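Local coordinates for protein autoinducer 2 sensor kinase/phosphatase LuxQ (Vibrio cholerae, PDB 3C38) that senses the quorum-sensing signal AI-2 through its partner LuxP with its periplasmic domain, and switches between histidine kinase and phosphatase activity in a phosphorelay, at residues N176-P188 with T192-H206. Numbering follows the deposited sequence.
Sequences NSENLVLAVDTTP and TLKGNEPYSLDYVVH
The hydroxyl of Thr192 is gripped by Asn179 and Leu180: Leu180 N donates to Thr192 OG1 over 2.8 Å in a nearly straight bond (172°), while Asn179 OD1 lies 2.9 Å from Thr192 OG1. A chi1 of 61° tucks that oxygen between the threonine's own backbone N and carbonyl carbon, within reach of Leu180 N. Thr192 N donates in turn to Leu180 O at 3.0 Å, so one residue engages both the backbone N and O of Leu180. The amide of Asn179 is buried. Asn179 ND2 donates a hydrogen bond to Tyr199 OH at 2.8 Å; Tyr199 OH lies close to the amide plane, and Asn179 ND2 meets the phenol at its edge, the ring standing nearly perpendicular to the amide. A second, weak bond runs from Asn179 ND2 to Glu197 OE2. Glu197 is itself positioned by the loop, its two carboxylate oxygens accepting from Lys194 N and Gly195 N, and its CB sits over the centre of the Tyr199 ring. Glu178 adds a weak bond from Tyr199 OH, its other oxygen being held by Thr239 N.

Beyond this polar end the contact turns apolar, showing how a short helix can be seated on a strand by a few branched side chains. Val181 spreads its two methyls: CG1 meets Leu201 CD1 at 3.5 Å and CG2 meets Val204 CG1 at 3.6 Å. Pro188 CG presses on Val205 CG1 from the neighbouring strand, reached through the type II' turn of the 184-187 hairpin. Helix 201-205, N-capped by Ser200, thus crosses strand 179-184 at 69° on one face of a four-stranded antiparallel sheet of the Cache-clan LuxQ periplasmic sensor domain, also touching Ile237 of strand 228-239, whereas Leu180 turns away to pack on helix 165-174.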
loop_
_atom_site.group_PDB
_atom_site.type_symbol
_atom_site.label_atom_id
_atom_site.label_comp_id
_atom_site.label_asym_id
_atom_site.label_seq_id
_atom_site.Cartn_x
_atom_site.Cartn_y
_atom_site.Cartn_z
ATOM N N ASN A 176 -17.258 6.689 8.083
ATOM C CA ASN A 176 -17.936 7.901 8.526
ATOM C C ASN A 176 -17.286 8.497 9.768
ATOM O O ASN A 176 -17.962 9.069 10.621
ATOM C CB ASN A 176 -19.410 7.613 8.802
ATOM C CG ASN A 176 -20.156 7.156 7.554
ATOM O OD1 ASN A 176 -20.376 5.955 7.347
ATOM N ND2 ASN A 176 -20.532 8.113 6.704
ATOM N N SER A 177 -15.966 8.363 9.859
ATOM C CA SER A 177 -15.225 8.882 10.996
ATOM C C SER A 177 -14.962 10.371 10.830
ATOM O O SER A 177 -14.862 10.873 9.711
ATOM C CB SER A 177 -13.892 8.142 11.142
ATOM O OG SER A 177 -14.088 6.757 11.368
ATOM N N GLU A 178 -14.852 11.068 11.955
ATOM C CA GLU A 178 -14.586 12.504 11.964
ATOM C C GLU A 178 -13.221 12.783 11.357
ATOM O O GLU A 178 -13.067 13.642 10.491
ATOM C CB GLU A 178 -14.558 13.020 13.393
ATOM C CG GLU A 178 -15.683 13.925 13.789
ATOM C CD GLU A 178 -15.480 14.438 15.199
ATOM O OE1 GLU A 178 -14.636 15.352 15.394
ATOM O OE2 GLU A 178 -16.149 13.899 16.108
ATOM N N ASN A 179 -12.227 12.060 11.859
ATOM C CA ASN A 179 -10.856 12.204 11.407
ATOM C C ASN A 179 -10.077 10.947 11.753
ATOM O O ASN A 179 -10.395 10.238 12.721
ATOM C CB ASN A 179 -10.178 13.401 12.092
ATOM C CG ASN A 179 -10.339 14.698 11.315
ATOM O OD1 ASN A 179 -9.992 14.787 10.136
ATOM N ND2 ASN A 179 -10.846 15.716 11.981
ATOM N N LEU A 180 -9.053 10.681 10.952
ATOM C CA LEU A 180 -8.183 9.537 11.174
ATOM C C LEU A 180 -6.722 9.950 11.054
ATOM O O LEU A 180 -6.375 10.914 10.366
ATOM C CB LEU A 180 -8.460 8.421 10.159
ATOM C CG LEU A 180 -9.824 7.735 10.101
ATOM C CD1 LEU A 180 -9.795 6.764 8.918
ATOM C CD2 LEU A 180 -10.140 6.995 11.406
ATOM N N VAL A 181 -5.867 9.203 11.739
ATOM C CA VAL A 181 -4.431 9.429 11.695
ATOM C C VAL A 181 -3.764 8.059 11.607
ATOM O O VAL A 181 -3.962 7.206 12.481
ATOM C CB VAL A 181 -3.903 10.115 12.975
ATOM C CG1 VAL A 181 -2.397 10.294 12.850
ATOM C CG2 VAL A 181 -4.605 11.457 13.200
ATOM N N LEU A 182 -2.996 7.836 10.549
ATOM C CA LEU A 182 -2.300 6.572 10.398
ATOM C C LEU A 182 -0.895 6.828 10.910
ATOM O O LEU A 182 -0.202 7.730 10.439
ATOM C CB LEU A 182 -2.265 6.122 8.932
ATOM C CG LEU A 182 -1.457 4.847 8.636
ATOM C CD1 LEU A 182 -2.002 3.690 9.464
ATOM C CD2 LEU A 182 -1.531 4.512 7.151
ATOM N N ALA A 183 -0.477 6.039 11.889
ATOM C CA ALA A 183 0.842 6.238 12.460
ATOM C C ALA A 183 1.581 4.954 12.784
ATOM O O ALA A 183 0.998 3.871 12.812
ATOM C CB ALA A 183 0.724 7.087 13.723
ATOM N N VAL A 184 2.878 5.116 13.026
ATOM C CA VAL A 184 3.771 4.034 13.409
ATOM C C VAL A 184 4.354 4.499 14.736
ATOM O O VAL A 184 5.204 5.387 14.767
ATOM C CB VAL A 184 4.931 3.845 12.394
ATOM C CG1 VAL A 184 5.900 2.791 12.911
ATOM C CG2 VAL A 184 4.386 3.440 11.030
ATOM N N ASP A 185 3.878 3.915 15.828
ATOM C CA ASP A 185 4.341 4.276 17.165
ATOM C C ASP A 185 3.828 5.676 17.523
ATOM O O ASP A 185 2.664 5.859 17.883
ATOM C CB ASP A 185 5.875 4.232 17.215
ATOM C CG ASP A 185 6.434 4.516 18.603
ATOM O OD1 ASP A 185 5.666 4.494 19.590
ATOM O OD2 ASP A 185 7.657 4.752 18.707
ATOM N N THR A 186 4.692 6.672 17.410
ATOM C CA THR A 186 4.285 8.029 17.733
ATOM C C THR A 186 4.405 8.915 16.502
ATOM O O THR A 186 3.974 10.068 16.507
ATOM C CB THR A 186 5.145 8.572 18.901
ATOM O OG1 THR A 186 4.309 8.718 20.055
ATOM C CG2 THR A 186 5.821 9.908 18.552
ATOM N N THR A 187 4.965 8.350 15.439
ATOM C CA THR A 187 5.165 9.074 14.198
ATOM C C THR A 187 4.025 8.883 13.202
ATOM O O THR A 187 3.714 7.765 12.786
ATOM C CB THR A 187 6.473 8.643 13.547
ATOM O OG1 THR A 187 7.527 8.756 14.508
ATOM C CG2 THR A 187 6.785 9.521 12.351
ATOM N N PRO A 188 3.387 9.984 12.806
ATOM C CA PRO A 188 2.276 9.930 11.854
ATOM C C PRO A 188 2.746 9.701 10.417
ATOM O O PRO A 188 3.720 10.312 9.974
ATOM C CB PRO A 188 1.615 11.303 12.008
ATOM C CG PRO A 188 2.074 11.775 13.357
ATOM C CD PRO A 188 3.492 11.326 13.400
ATOM N N THR A 192 -5.942 12.949 8.207
ATOM C CA THR A 192 -7.040 13.593 7.503
ATOM C C THR A 192 -7.398 14.941 8.140
ATOM O O THR A 192 -8.278 15.643 7.636
ATOM C CB THR A 192 -8.320 12.732 7.526
ATOM O OG1 THR A 192 -8.724 12.527 8.882
ATOM C CG2 THR A 192 -8.092 11.397 6.843
ATOM N N LEU A 193 -6.743 15.292 9.251
ATOM C CA LEU A 193 -7.028 16.564 9.929
ATOM C C LEU A 193 -6.829 17.783 9.020
ATOM O O LEU A 193 -5.816 17.888 8.316
ATOM C CB LEU A 193 -6.166 16.717 11.186
ATOM C CG LEU A 193 -6.691 15.988 12.436
ATOM C CD1 LEU A 193 -6.654 14.482 12.197
ATOM C CD2 LEU A 193 -5.832 16.332 13.664
ATOM N N LYS A 194 -7.806 18.691 9.030
ATOM C CA LYS A 194 -7.738 19.908 8.209
ATOM C C LYS A 194 -6.814 20.924 8.865
ATOM O O LYS A 194 -6.106 21.658 8.193
ATOM C CB LYS A 194 -9.120 20.550 8.048
ATOM C CG LYS A 194 -10.272 19.579 7.882
ATOM C CD LYS A 194 -10.181 18.764 6.610
ATOM C CE LYS A 194 -11.310 17.724 6.560
ATOM N NZ LYS A 194 -11.250 16.718 7.690
ATOM N N GLY A 195 -6.831 20.967 10.191
ATOM C CA GLY A 195 -5.978 21.901 10.899
ATOM C C GLY A 195 -6.790 22.913 11.676
ATOM O O GLY A 195 -6.264 23.630 12.526
ATOM N N ASN A 196 -8.083 22.956 11.392
ATOM C CA ASN A 196 -8.969 23.890 12.061
ATOM C C ASN A 196 -9.748 23.196 13.169
ATOM O O ASN A 196 -10.740 23.737 13.661
ATOM C CB ASN A 196 -9.949 24.467 11.053
ATOM C CG ASN A 196 -10.904 23.426 10.537
ATOM O OD1 ASN A 196 -10.487 22.344 10.110
ATOM N ND2 ASN A 196 -12.197 23.733 10.579
ATOM N N GLU A 197 -9.306 21.996 13.547
ATOM C CA GLU A 197 -9.961 21.218 14.605
ATOM C C GLU A 197 -9.549 21.700 16.000
ATOM O O GLU A 197 -8.508 22.327 16.164
ATOM C CB GLU A 197 -9.599 19.723 14.498
ATOM C CG GLU A 197 -10.143 18.976 13.300
ATOM C CD GLU A 197 -9.267 19.089 12.067
ATOM O OE1 GLU A 197 -8.106 19.544 12.165
ATOM O OE2 GLU A 197 -9.744 18.697 10.986
ATOM N N PRO A 198 -10.372 21.402 17.020
ATOM C CA PRO A 198 -10.122 21.782 18.416
ATOM C C PRO A 198 -8.935 21.003 18.969
ATOM O O PRO A 198 -8.313 21.401 19.954
ATOM C CB PRO A 198 -11.419 21.389 19.121
ATOM C CG PRO A 198 -12.455 21.488 18.026
ATOM C CD PRO A 198 -11.735 20.863 16.867
ATOM N N TYR A 199 -8.637 19.879 18.325
ATOM C CA TYR A 199 -7.527 19.020 18.734
ATOM C C TYR A 199 -6.448 18.981 17.650
ATOM O O TYR A 199 -6.759 19.038 16.455
ATOM C CB TYR A 199 -8.055 17.610 19.016
ATOM C CG TYR A 199 -8.898 17.044 17.890
ATOM C CD1 TYR A 199 -8.305 16.516 16.741
ATOM C CD2 TYR A 199 -10.291 17.063 17.962
ATOM C CE1 TYR A 199 -9.073 16.024 15.694
ATOM C CE2 TYR A 199 -11.069 16.577 16.926
ATOM C CZ TYR A 199 -10.455 16.059 15.792
ATOM O OH TYR A 199 -11.230 15.597 14.755
ATOM N N SER A 200 -5.187 18.892 18.066
ATOM C CA SER A 200 -4.074 18.855 17.122
ATOM C C SER A 200 -3.628 17.425 16.786
ATOM O O SER A 200 -3.981 16.470 17.481
ATOM C CB SER A 200 -2.879 19.617 17.692
ATOM O OG SER A 200 -2.366 18.947 18.828
ATOM N N LEU A 201 -2.845 17.288 15.722
ATOM C CA LEU A 201 -2.347 15.975 15.314
ATOM C C LEU A 201 -1.547 15.384 16.465
ATOM O O LEU A 201 -1.681 14.200 16.803
ATOM C CB LEU A 201 -1.447 16.104 14.083
ATOM C CG LEU A 201 -0.724 14.827 13.647
ATOM C CD1 LEU A 201 -1.733 13.724 13.400
ATOM C CD2 LEU A 201 0.080 15.105 12.394
ATOM N N ASP A 202 -0.717 16.238 17.058
ATOM C CA ASP A 202 0.134 15.883 18.184
ATOM C C ASP A 202 -0.675 15.272 19.331
ATOM O O ASP A 202 -0.281 14.260 19.914
ATOM C CB ASP A 202 0.862 17.139 18.656
ATOM C CG ASP A 202 1.932 16.847 19.682
ATOM O OD1 ASP A 202 1.600 16.317 20.768
ATOM O OD2 ASP A 202 3.109 17.158 19.396
ATOM N N TYR A 203 -1.807 15.894 19.653
ATOM C CA TYR A 203 -2.683 15.405 20.718
ATOM C C TYR A 203 -3.242 14.028 20.359
ATOM O O TYR A 203 -3.207 13.097 21.160
ATOM C CB TYR A 203 -3.848 16.374 20.929
ATOM C CG TYR A 203 -5.041 15.735 21.608
ATOM C CD1 TYR A 203 -4.996 15.360 22.960
ATOM C CD2 TYR A 203 -6.205 15.455 20.887
ATOM C CE1 TYR A 203 -6.085 14.724 23.562
ATOM C CE2 TYR A 203 -7.300 14.817 21.483
ATOM C CZ TYR A 203 -7.233 14.454 22.814
ATOM O OH TYR A 203 -8.304 13.806 23.391
ATOM N N VAL A 204 -3.785 13.926 19.153
ATOM C CA VAL A 204 -4.338 12.681 18.659
ATOM C C VAL A 204 -3.308 11.543 18.719
ATOM O O VAL A 204 -3.643 10.457 19.188
ATOM C CB VAL A 204 -4.815 12.834 17.210
ATOM C CG1 VAL A 204 -5.413 11.532 16.724
ATOM C CG2 VAL A 204 -5.821 13.975 17.109
ATOM N N VAL A 205 -2.066 11.758 18.269
ATOM C CA VAL A 205 -1.120 10.638 18.331
ATOM C C VAL A 205 -0.656 10.277 19.720
ATOM O O VAL A 205 -0.456 9.097 19.997
ATOM C CB VAL A 205 0.189 10.766 17.460
ATOM C CG1 VAL A 205 -0.143 10.664 15.993
ATOM C CG2 VAL A 205 0.958 12.012 17.791
ATOM N N HIS A 206 -0.465 11.246 20.605
ATOM C CA HIS A 206 -0.021 10.850 21.929
ATOM C C HIS A 206 -1.186 10.673 22.874
ATOM O O HIS A 206 -1.000 10.652 24.081
ATOM C CB HIS A 206 0.952 11.858 22.519
ATOM C CG HIS A 206 2.149 12.117 21.667
ATOM N ND1 HIS A 206 2.192 13.129 20.731
ATOM C CD2 HIS A 206 3.364 11.521 21.629
ATOM C CE1 HIS A 206 3.382 13.151 20.161
ATOM N NE2 HIS A 206 4.114 12.186 20.685
#